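Local coordinates for protein induced by osmotic stress (Scheffersomyces stipitis, PDB 5YWN) that binds NADP(+) and probably reduces ketones, haloketones among them, to alcohols as a reductase of the NAD(P)-dependent epimerase/dehydratase family, at residues 2-7 and 26-31; 72-77 and 115-120; 273-278 and 320-325. The protein carries 1 engineered substitution. All coordinates share one frame; numbering follows the deposited sequence.

Interaction 1: 2-7 and 26-31; sequences TTSVFV and GYKVVG
Val30 O is gripped from strand 4-7 by two groups: Val7 N donates to it at 2.8 Å with a nearly straight N-H (165°), and Phe6 CA makes a CA-H...O contact. The same carbonyl oxygen lies over one face of the Phe6 ring, 3.5 Å above the plane and displaced toward the rim. Phe6 CG stands anti to the backbone N (chi1 -162°), and the ring reaches the valine methyl too, with CE2 3.7 Å from Val30 CG1.

Three more backbone bonds continue the parallel ladder: Val30 N to Val5 O, Val5 N to Lys28 O, and Lys28 N to Thr3 O at 3.0 Å. A short-segment angle of 25° between the strand directions confirms the parallel sense.

Beyond the strands proper, Tyr27 lies beside Thr3 with both side chains pointing the same way; Thr3 CB is 3.7 Å from Tyr27 CD1, while Val5 CG2 meets that ring obliquely. Thr2 CG2 rests 3.4 Å from Gly26 O, and a water accepts from Thr3 N and donates weakly to Gly26 O. Gly26, with positive phi, follows helix 13-24 in a Schellman motif, turning the chain toward strand 28-33.

The pairing thus closes the first beta-alpha-beta unit of a Rossmann fold. Helix 13-24 covers the face carrying Val5 and Val29, placing Val22 against both; strand 74-79 flanks strand 4-7, strand 50-54 flanks 28-33, and Tyr27 OH bonds Glu250 of helix 238-250.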
loop_
_atom_site.group_PDB
_atom_site.type_symbol
_atom_site.label_atom_id
_atom_site.label_comp_id
_atom_site.label_asym_id
_atom_site.label_seq_id
_atom_site.Cartn_x
_atom_site.Cartn_y
_atom_site.Cartn_z
ATOM N N THR A 2 -2.828 25.456 9.590
ATOM C CA THR A 2 -2.939 24.115 9.057
ATOM C C THR A 2 -1.666 23.282 9.171
ATOM O O THR A 2 -0.603 23.789 9.055
ATOM C CB THR A 2 -3.306 24.222 7.572
ATOM O OG1 THR A 2 -4.529 24.931 7.451
ATOM C CG2 THR A 2 -3.456 22.917 6.938
ATOM N N THR A 3 -1.810 22.001 9.363
ATOM C CA THR A 3 -0.728 21.063 9.293
ATOM C C THR A 3 -0.464 20.524 7.880
ATOM O O THR A 3 -1.364 20.220 7.158
ATOM C CB THR A 3 -1.069 19.873 10.171
ATOM O OG1 THR A 3 -1.419 20.333 11.459
ATOM C CG2 THR A 3 0.056 18.923 10.257
ATOM N N SER A 4 0.790 20.364 7.546
ATOM C CA SER A 4 1.191 19.776 6.301
ATOM C C SER A 4 1.676 18.323 6.425
ATOM O O SER A 4 2.425 17.995 7.280
ATOM C CB SER A 4 2.268 20.611 5.626
ATOM O OG SER A 4 1.719 21.632 4.927
ATOM N N VAL A 5 1.237 17.494 5.515
ATOM C CA VAL A 5 1.652 16.125 5.449
ATOM C C VAL A 5 2.507 15.842 4.214
ATOM O O VAL A 5 2.129 16.138 3.154
ATOM C CB VAL A 5 0.441 15.176 5.497
ATOM C CG1 VAL A 5 0.862 13.747 5.361
ATOM C CG2 VAL A 5 -0.424 15.408 6.702
ATOM N N PHE A 6 3.658 15.242 4.402
ATOM C CA PHE A 6 4.491 14.824 3.297
ATOM C C PHE A 6 4.214 13.369 2.897
ATOM O O PHE A 6 4.170 12.511 3.744
ATOM C CB PHE A 6 5.957 15.015 3.603
ATOM C CG PHE A 6 6.822 15.010 2.408
ATOM C CD1 PHE A 6 7.042 13.870 1.707
ATOM C CD2 PHE A 6 7.389 16.169 1.958
ATOM C CE1 PHE A 6 7.834 13.884 0.605
ATOM C CE2 PHE A 6 8.158 16.200 0.849
ATOM C CZ PHE A 6 8.393 15.057 0.172
ATOM N N VAL A 7 3.992 13.131 1.624
ATOM C CA VAL A 7 3.748 11.795 1.116
ATOM C C VAL A 7 4.711 11.430 -0.008
ATOM O O VAL A 7 4.627 11.952 -1.070
ATOM C CB VAL A 7 2.305 11.627 0.618
ATOM C CG1 VAL A 7 2.070 10.243 0.083
ATOM C CG2 VAL A 7 1.275 12.013 1.645
ATOM N N GLY A 26 -8.674 18.358 5.898
ATOM C CA GLY A 26 -8.102 19.654 6.073
ATOM C C GLY A 26 -6.603 19.853 6.170
ATOM O O GLY A 26 -6.148 20.949 6.283
ATOM N N TYR A 27 -5.845 18.789 6.078
ATOM C CA TYR A 27 -4.411 18.884 5.945
ATOM C C TYR A 27 -4.017 19.404 4.593
ATOM O O TYR A 27 -4.702 19.265 3.656
ATOM C CB TYR A 27 -3.779 17.509 6.150
ATOM C CG TYR A 27 -3.994 16.942 7.500
ATOM C CD1 TYR A 27 -3.155 17.242 8.527
ATOM C CD2 TYR A 27 -5.016 16.110 7.742
ATOM C CE1 TYR A 27 -3.352 16.750 9.781
ATOM C CE2 TYR A 27 -5.220 15.612 8.982
ATOM C CZ TYR A 27 -4.370 15.940 9.996
ATOM O OH TYR A 27 -4.555 15.449 11.198
ATOM N N LYS A 28 -2.879 20.025 4.532
ATOM C CA LYS A 28 -2.181 20.212 3.325
ATOM C C LYS A 28 -1.266 19.023 3.046
ATOM O O LYS A 28 -0.906 18.322 3.920
ATOM C CB LYS A 28 -1.419 21.509 3.342
ATOM C CG LYS A 28 -2.224 22.714 2.972
ATOM C CD LYS A 28 -1.349 23.921 3.079
ATOM C CE LYS A 28 -1.988 25.189 2.609
ATOM N NZ LYS A 28 -2.403 26.044 3.731
ATOM N N VAL A 29 -0.889 18.864 1.801
ATOM C CA VAL A 29 -0.060 17.802 1.372
ATOM C C VAL A 29 1.117 18.253 0.536
ATOM O O VAL A 29 0.999 19.072 -0.271
ATOM C CB VAL A 29 -0.889 16.717 0.610
ATOM C CG1 VAL A 29 -0.024 15.727 -0.102
ATOM C CG2 VAL A 29 -1.846 16.028 1.538
ATOM N N VAL A 30 2.234 17.618 0.740
ATOM C CA VAL A 30 3.351 17.730 -0.147
ATOM C C VAL A 30 3.761 16.361 -0.602
ATOM O O VAL A 30 4.104 15.546 0.185
ATOM C CB VAL A 30 4.528 18.408 0.574
ATOM C CG1 VAL A 30 5.702 18.636 -0.330
ATOM C CG2 VAL A 30 4.110 19.655 1.298
ATOM N N GLY A 31 3.739 16.134 -1.880
ATOM C CA GLY A 31 4.041 14.863 -2.447
ATOM C C GLY A 31 5.359 14.780 -3.161
ATOM O O GLY A 31 5.720 15.682 -3.809
HETATM O O HOH W 1 -4.715 21.127 9.270
#

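Interaction 2: 72-77 and 115-120; sequences PEVTIF and PQITRV
Gln116 NE2 donates to Val74 O at 2.9 Å, approaching in the carbonyl plane but with a bent N-H (145°); the acceptor sits 19° out of the glutamine amide plane. Gln116 CG occupies the crowded position between backbone N and carbonyl carbon (chi1 84°), which brings CG itself to 3.1 Å from Val74 O. An alanine in place of this glutamine would probably leave Val74 O without this donor and open a gap beside Thr75 CG2, which the glutamine CG now approaches.

One residue further along, Thr75 O receives several weaker approaches. Thr118 N reaches it at 3.2 Å in a weak and bent bond, Ile117 CA makes a CA-H...O contact, and Ile117 CG2 stands 3.4 Å away. Regular parallel pairing then takes over: Phe77 N donates to Arg119 O at 3.1 Å with a nearly straight N-H, and the same Arg119 O also takes a CA-H...O contact from Ile76 CA.

The side chains follow the two faces of the sheet. Ile76 and Arg119 run side by side, Ile76 CD1 being 3.8 Å from Arg119 CB, whereas Phe77 and Val120 share the other face, where Val120 CG2 lies 4.2 Å from Phe77 CB. In the second shell, Arg119 NH2 bonds the carbonyls of Ala248 and Lys251, tying the arginine's far end to the end of helix 238-250.

Together the segments close the beta-alpha-beta unit of strand 74-79, helix 91-113 and strand 119-123. Ile110 of that helix packs on Phe77, Ile117 and Val120, Phe249 of helix 238-250 covers Ile76 and Arg119, and strand 4-7 pairs with 74-79 along the edge away from 119-123.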
loop_
_atom_site.group_PDB
_atom_site.type_symbol
_atom_site.label_atom_id
_atom_site.label_comp_id
_atom_site.label_asym_id
_atom_site.label_seq_id
_atom_site.Cartn_x
_atom_site.Cartn_y
_atom_site.Cartn_z
ATOM N N PRO A 72 9.138 23.499 5.640
ATOM C CA PRO A 72 9.239 23.514 7.097
ATOM C C PRO A 72 7.885 23.394 7.775
ATOM O O PRO A 72 7.782 23.080 8.903
ATOM C CB PRO A 72 9.913 24.845 7.407
ATOM C CG PRO A 72 9.806 25.642 6.197
ATOM C CD PRO A 72 9.683 24.715 5.049
ATOM N N GLU A 73 6.853 23.657 7.020
ATOM C CA GLU A 73 5.507 23.478 7.492
ATOM C C GLU A 73 5.095 22.009 7.711
ATOM O O GLU A 73 4.174 21.753 8.383
ATOM C CB GLU A 73 4.511 24.238 6.628
ATOM C CG GLU A 73 4.201 23.575 5.311
ATOM C CD GLU A 73 5.206 23.915 4.223
ATOM O OE1 GLU A 73 6.161 24.611 4.522
ATOM O OE2 GLU A 73 4.984 23.474 3.072
ATOM N N VAL A 74 5.796 21.085 7.096
ATOM C CA VAL A 74 5.479 19.677 7.208
ATOM C C VAL A 74 5.853 19.150 8.595
ATOM O O VAL A 74 6.915 19.334 9.039
ATOM C CB VAL A 74 6.212 18.882 6.118
ATOM C CG1 VAL A 74 6.177 17.378 6.378
ATOM C CG2 VAL A 74 5.684 19.230 4.776
ATOM N N THR A 75 4.914 18.541 9.273
ATOM C CA THR A 75 5.168 17.862 10.519
ATOM C C THR A 75 4.885 16.332 10.555
ATOM O O THR A 75 5.048 15.734 11.538
ATOM C CB THR A 75 4.434 18.529 11.656
ATOM O OG1 THR A 75 3.066 18.330 11.495
ATOM C CG2 THR A 75 4.749 20.014 11.747
ATOM N N ILE A 76 4.392 15.794 9.462
ATOM C CA ILE A 76 4.098 14.383 9.256
ATOM C C ILE A 76 4.725 13.856 7.961
ATOM O O ILE A 76 4.640 14.486 6.960
ATOM C CB ILE A 76 2.576 14.117 9.204
ATOM C CG1 ILE A 76 1.852 14.842 10.320
ATOM C CG2 ILE A 76 2.266 12.645 9.163
ATOM C CD1 ILE A 76 1.994 14.208 11.666
ATOM N N PHE A 77 5.357 12.699 8.014
ATOM C CA PHE A 77 5.910 12.076 6.827
ATOM C C PHE A 77 5.341 10.687 6.624
ATOM O O PHE A 77 5.511 9.853 7.438
ATOM C CB PHE A 77 7.421 12.037 6.871
ATOM C CG PHE A 77 8.088 11.784 5.549
ATOM C CD1 PHE A 77 8.017 10.570 4.939
ATOM C CD2 PHE A 77 8.785 12.787 4.916
ATOM C CE1 PHE A 77 8.633 10.351 3.735
ATOM C CE2 PHE A 77 9.384 12.589 3.702
ATOM C CZ PHE A 77 9.318 11.366 3.116
ATOM N N PRO A 115 13.469 18.453 11.941
ATOM C CA PRO A 115 13.263 18.161 13.358
ATOM C C PRO A 115 11.855 18.393 13.864
ATOM O O PRO A 115 11.489 17.888 14.860
ATOM C CB PRO A 115 14.240 19.103 14.064
ATOM C CG PRO A 115 14.557 20.115 13.094
ATOM C CD PRO A 115 14.376 19.570 11.750
ATOM N N GLN A 116 11.116 19.200 13.155
ATOM C CA GLN A 116 9.747 19.472 13.435
ATOM C C GLN A 116 8.817 18.285 13.205
ATOM O O GLN A 116 7.752 18.298 13.679
ATOM C CB GLN A 116 9.278 20.684 12.661
ATOM C CG GLN A 116 8.832 20.432 11.257
ATOM C CD GLN A 116 9.955 20.383 10.296
ATOM O OE1 GLN A 116 11.079 20.414 10.664
ATOM N NE2 GLN A 116 9.634 20.283 9.067
ATOM N N ILE A 117 9.248 17.293 12.462
ATOM C CA ILE A 117 8.383 16.171 12.177
ATOM C C ILE A 117 8.251 15.286 13.402
ATOM O O ILE A 117 9.170 14.773 13.886
ATOM C CB ILE A 117 8.827 15.378 10.952
ATOM C CG1 ILE A 117 8.749 16.215 9.709
ATOM C CG2 ILE A 117 7.922 14.179 10.742
ATOM C CD1 ILE A 117 9.215 15.564 8.450
ATOM N N THR A 118 7.056 15.294 13.931
ATOM C CA THR A 118 6.537 14.475 14.993
ATOM C C THR A 118 6.193 12.972 14.724
ATOM O O THR A 118 6.237 12.171 15.581
ATOM C CB THR A 118 5.362 15.185 15.650
ATOM O OG1 THR A 118 4.279 15.175 14.756
ATOM C CG2 THR A 118 5.711 16.605 15.954
ATOM N N ARG A 119 5.701 12.708 13.539
ATOM C CA ARG A 119 5.243 11.390 13.174
ATOM C C ARG A 119 5.718 10.958 11.794
ATOM O O ARG A 119 5.713 11.714 10.896
ATOM C CB ARG A 119 3.738 11.243 13.314
ATOM C CG ARG A 119 3.188 11.505 14.682
ATOM C CD ARG A 119 3.414 10.349 15.610
ATOM N NE ARG A 119 2.433 9.334 15.432
ATOM C CZ ARG A 119 1.330 9.244 16.130
ATOM N NH1 ARG A 119 1.105 10.082 17.076
ATOM N NH2 ARG A 119 0.473 8.321 15.871
ATOM N N VAL A 120 6.149 9.724 11.711
ATOM C CA VAL A 120 6.475 9.061 10.499
ATOM C C VAL A 120 5.734 7.714 10.408
ATOM O O VAL A 120 5.683 6.970 11.360
ATOM C CB VAL A 120 7.965 8.845 10.355
ATOM C CG1 VAL A 120 8.279 7.989 9.151
ATOM C CG2 VAL A 120 8.746 10.146 10.398
#

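Interaction 3: 273-278 and 320-325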
loop_
_atom_site.group_PDB
_atom_site.type_symbol
_atom_site.label_atom_id
_atom_site.label_comp_id
_atom_site.label_asym_id
_atom_site.label_seq_id
_atom_site.Cartn_x
_atom_site.Cartn_y
_atom_site.Cartn_z
ATOM N N ASP A 273 -18.169 -14.533 -8.753
ATOM C CA ASP A 273 -19.486 -14.542 -8.208
ATOM C C ASP A 273 -19.977 -13.125 -7.936
ATOM O O ASP A 273 -21.083 -12.832 -8.177
ATOM C CB ASP A 273 -19.575 -15.427 -6.960
ATOM C CG ASP A 273 -19.465 -16.958 -7.274
ATOM O OD1 ASP A 273 -19.653 -17.380 -8.386
ATOM O OD2 ASP A 273 -19.193 -17.698 -6.372
ATOM N N VAL A 274 -19.121 -12.291 -7.410
ATOM C CA VAL A 274 -19.486 -10.932 -7.162
ATOM C C VAL A 274 -19.763 -10.159 -8.431
ATOM O O VAL A 274 -20.755 -9.576 -8.545
ATOM C CB VAL A 274 -18.421 -10.259 -6.268
ATOM C CG1 VAL A 274 -18.447 -8.746 -6.342
ATOM C CG2 VAL A 274 -18.523 -10.740 -4.838
ATOM N N VAL A 275 -18.873 -10.217 -9.367
ATOM C CA VAL A 275 -18.995 -9.477 -10.579
ATOM C C VAL A 275 -20.235 -9.856 -11.408
ATOM O O VAL A 275 -20.923 -9.022 -11.871
ATOM C CB VAL A 275 -17.719 -9.620 -11.399
ATOM C CG1 VAL A 275 -17.862 -9.019 -12.753
ATOM C CG2 VAL A 275 -16.568 -8.968 -10.680
ATOM N N ARG A 276 -20.501 -11.141 -11.518
ATOM C CA ARG A 276 -21.631 -11.606 -12.275
ATOM C C ARG A 276 -22.994 -11.175 -11.712
ATOM O O ARG A 276 -23.837 -10.829 -12.457
ATOM C CB ARG A 276 -21.557 -13.108 -12.528
ATOM C CG ARG A 276 -20.398 -13.583 -13.375
ATOM C CD ARG A 276 -20.235 -15.085 -13.333
ATOM N NE ARG A 276 -21.449 -15.694 -13.793
ATOM C CZ ARG A 276 -21.787 -15.793 -15.060
ATOM N NH1 ARG A 276 -20.950 -15.432 -15.989
ATOM N NH2 ARG A 276 -22.943 -16.285 -15.384
ATOM N N LYS A 277 -23.174 -11.218 -10.405
ATOM C CA LYS A 277 -24.367 -10.711 -9.761
ATOM C C LYS A 277 -24.580 -9.204 -9.886
ATOM O O LYS A 277 -25.603 -8.770 -10.202
ATOM C CB LYS A 277 -24.365 -11.096 -8.310
ATOM C CG LYS A 277 -24.503 -12.572 -8.041
ATOM C CD LYS A 277 -24.417 -12.858 -6.561
ATOM C CE LYS A 277 -24.866 -14.257 -6.211
ATOM N NZ LYS A 277 -23.906 -15.247 -6.636
ATOM N N ASN A 278 -23.553 -8.448 -9.615
ATOM C CA ASN A 278 -23.506 -7.022 -9.762
ATOM C C ASN A 278 -23.546 -6.411 -11.140
ATOM O O ASN A 278 -24.070 -5.393 -11.286
ATOM C CB ASN A 278 -22.425 -6.420 -8.882
ATOM C CG ASN A 278 -22.716 -6.609 -7.430
ATOM O OD1 ASN A 278 -23.467 -5.894 -6.866
ATOM N ND2 ASN A 278 -22.164 -7.618 -6.863
ATOM N N THR A 320 -18.193 -4.957 -1.815
ATOM C CA THR A 320 -18.227 -3.536 -1.964
ATOM C C THR A 320 -16.962 -3.018 -2.636
ATOM O O THR A 320 -17.042 -2.252 -3.547
ATOM C CB THR A 320 -18.556 -2.801 -0.661
ATOM O OG1 THR A 320 -19.729 -3.330 -0.080
ATOM C CG2 THR A 320 -18.808 -1.346 -0.915
ATOM N N SER A 321 -15.815 -3.501 -2.197
ATOM C CA SER A 321 -14.551 -3.063 -2.739
ATOM C C SER A 321 -14.479 -3.428 -4.225
ATOM O O SER A 321 -14.195 -2.630 -5.032
ATOM C CB SER A 321 -13.395 -3.678 -1.959
ATOM O OG SER A 321 -12.167 -3.273 -2.444
ATOM N N VAL A 322 -14.825 -4.657 -4.526
ATOM C CA VAL A 322 -14.872 -5.119 -5.884
ATOM C C VAL A 322 -15.884 -4.333 -6.732
ATOM O O VAL A 322 -15.540 -3.893 -7.737
ATOM C CB VAL A 322 -15.168 -6.631 -5.920
ATOM C CG1 VAL A 322 -15.612 -7.112 -7.266
ATOM C CG2 VAL A 322 -13.950 -7.414 -5.500
ATOM N N VAL A 323 -17.103 -4.174 -6.274
ATOM C CA VAL A 323 -18.127 -3.488 -7.039
ATOM C C VAL A 323 -17.687 -2.033 -7.291
ATOM O O VAL A 323 -17.771 -1.588 -8.347
ATOM C CB VAL A 323 -19.530 -3.514 -6.349
ATOM C CG1 VAL A 323 -20.477 -2.498 -6.932
ATOM C CG2 VAL A 323 -20.174 -4.878 -6.371
ATOM N N ASP A 324 -17.192 -1.366 -6.282
ATOM C CA ASP A 324 -16.776 0.002 -6.409
ATOM C C ASP A 324 -15.652 0.089 -7.439
ATOM O O ASP A 324 -15.626 0.979 -8.192
ATOM C CB ASP A 324 -16.344 0.588 -5.054
ATOM C CG ASP A 324 -17.525 0.932 -4.146
ATOM O OD1 ASP A 324 -18.658 0.806 -4.574
ATOM O OD2 ASP A 324 -17.304 1.331 -3.018
ATOM N N SER A 325 -14.735 -0.864 -7.431
ATOM C CA SER A 325 -13.635 -0.842 -8.351
ATOM C C SER A 325 -14.090 -1.015 -9.815
ATOM O O SER A 325 -13.675 -0.313 -10.669
ATOM C CB SER A 325 -12.551 -1.845 -7.923
ATOM O OG SER A 325 -11.476 -1.898 -8.799
#
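Val274 and Val322 supply the tightest apolar contact between these helices, with Val274 CG1 only 3.4 Å from Val322 CG1, closer than carbons usually pack. Both CG1 methyls stand anti to their own backbone N, and the two side chains approach obliquely. Val275 adds a looser touch from the same helix: its CG2 comes to 4.0 Å of Val322 CG1, with the side chains at about a right angle. Val274 CG1 also reaches Val323 CG2 at 4.2 Å.

The second kind of contact sets a methyl against an amide. Val323 CG2 meets the Asn278 carboxamide, 3.3 Å from CG and 3.4 Å from ND2, while OD1 is at a similar distance; the side chains again cross at about a right angle.

Polar bonds fix that amide from within its own helix. Asn278 ND2 donates to Val274 O at 2.9 Å, almost straight and close to the amide plane, although the donor is tilted 34° from the carbonyl plane. Val274 O therefore accepts from both Asn278 ND2 and Asn278 N, the latter at 3.2 Å. Glu319 OE1 is a further partner for ND2, so ND2 is tied to both helices while Val323 CG2 packs on the amide.

The short helical segments have axes 9.8 Å apart at 56°, joining the end of helix 268-278 to helix 318-332. Phe318 and Glu319 extend the packing on Val274, Ile326 meets Val275, and Asp324 reaches Arg239 of helix 238-250 by a salt bridge.

Overall arrangement
Interactions 1, 2 and 3 follow one another in series along the chain. The first two belong to the same seven-stranded parallel sheet: strands 4-7 and 74-79 are neighbours, the contact centres are 10 Å apart, and Phe6 N to Ile76 O at 2.8 Å is a probable hydrogen bond between them. Their strands run in the order 28-33, 4-7, 74-79, 119-123, in the Rossmann part that carries NADP(+) contacts such as Thr80. Interaction 3 instead joins two helices late in the chain, its centre 33 Å from interaction 1 and 39 Å from interaction 2, on the opposite side of the chain's centre from the latter. Thus two contacts join four strands of the nucleotide-binding sheet, and the third packs two helices far from those strands.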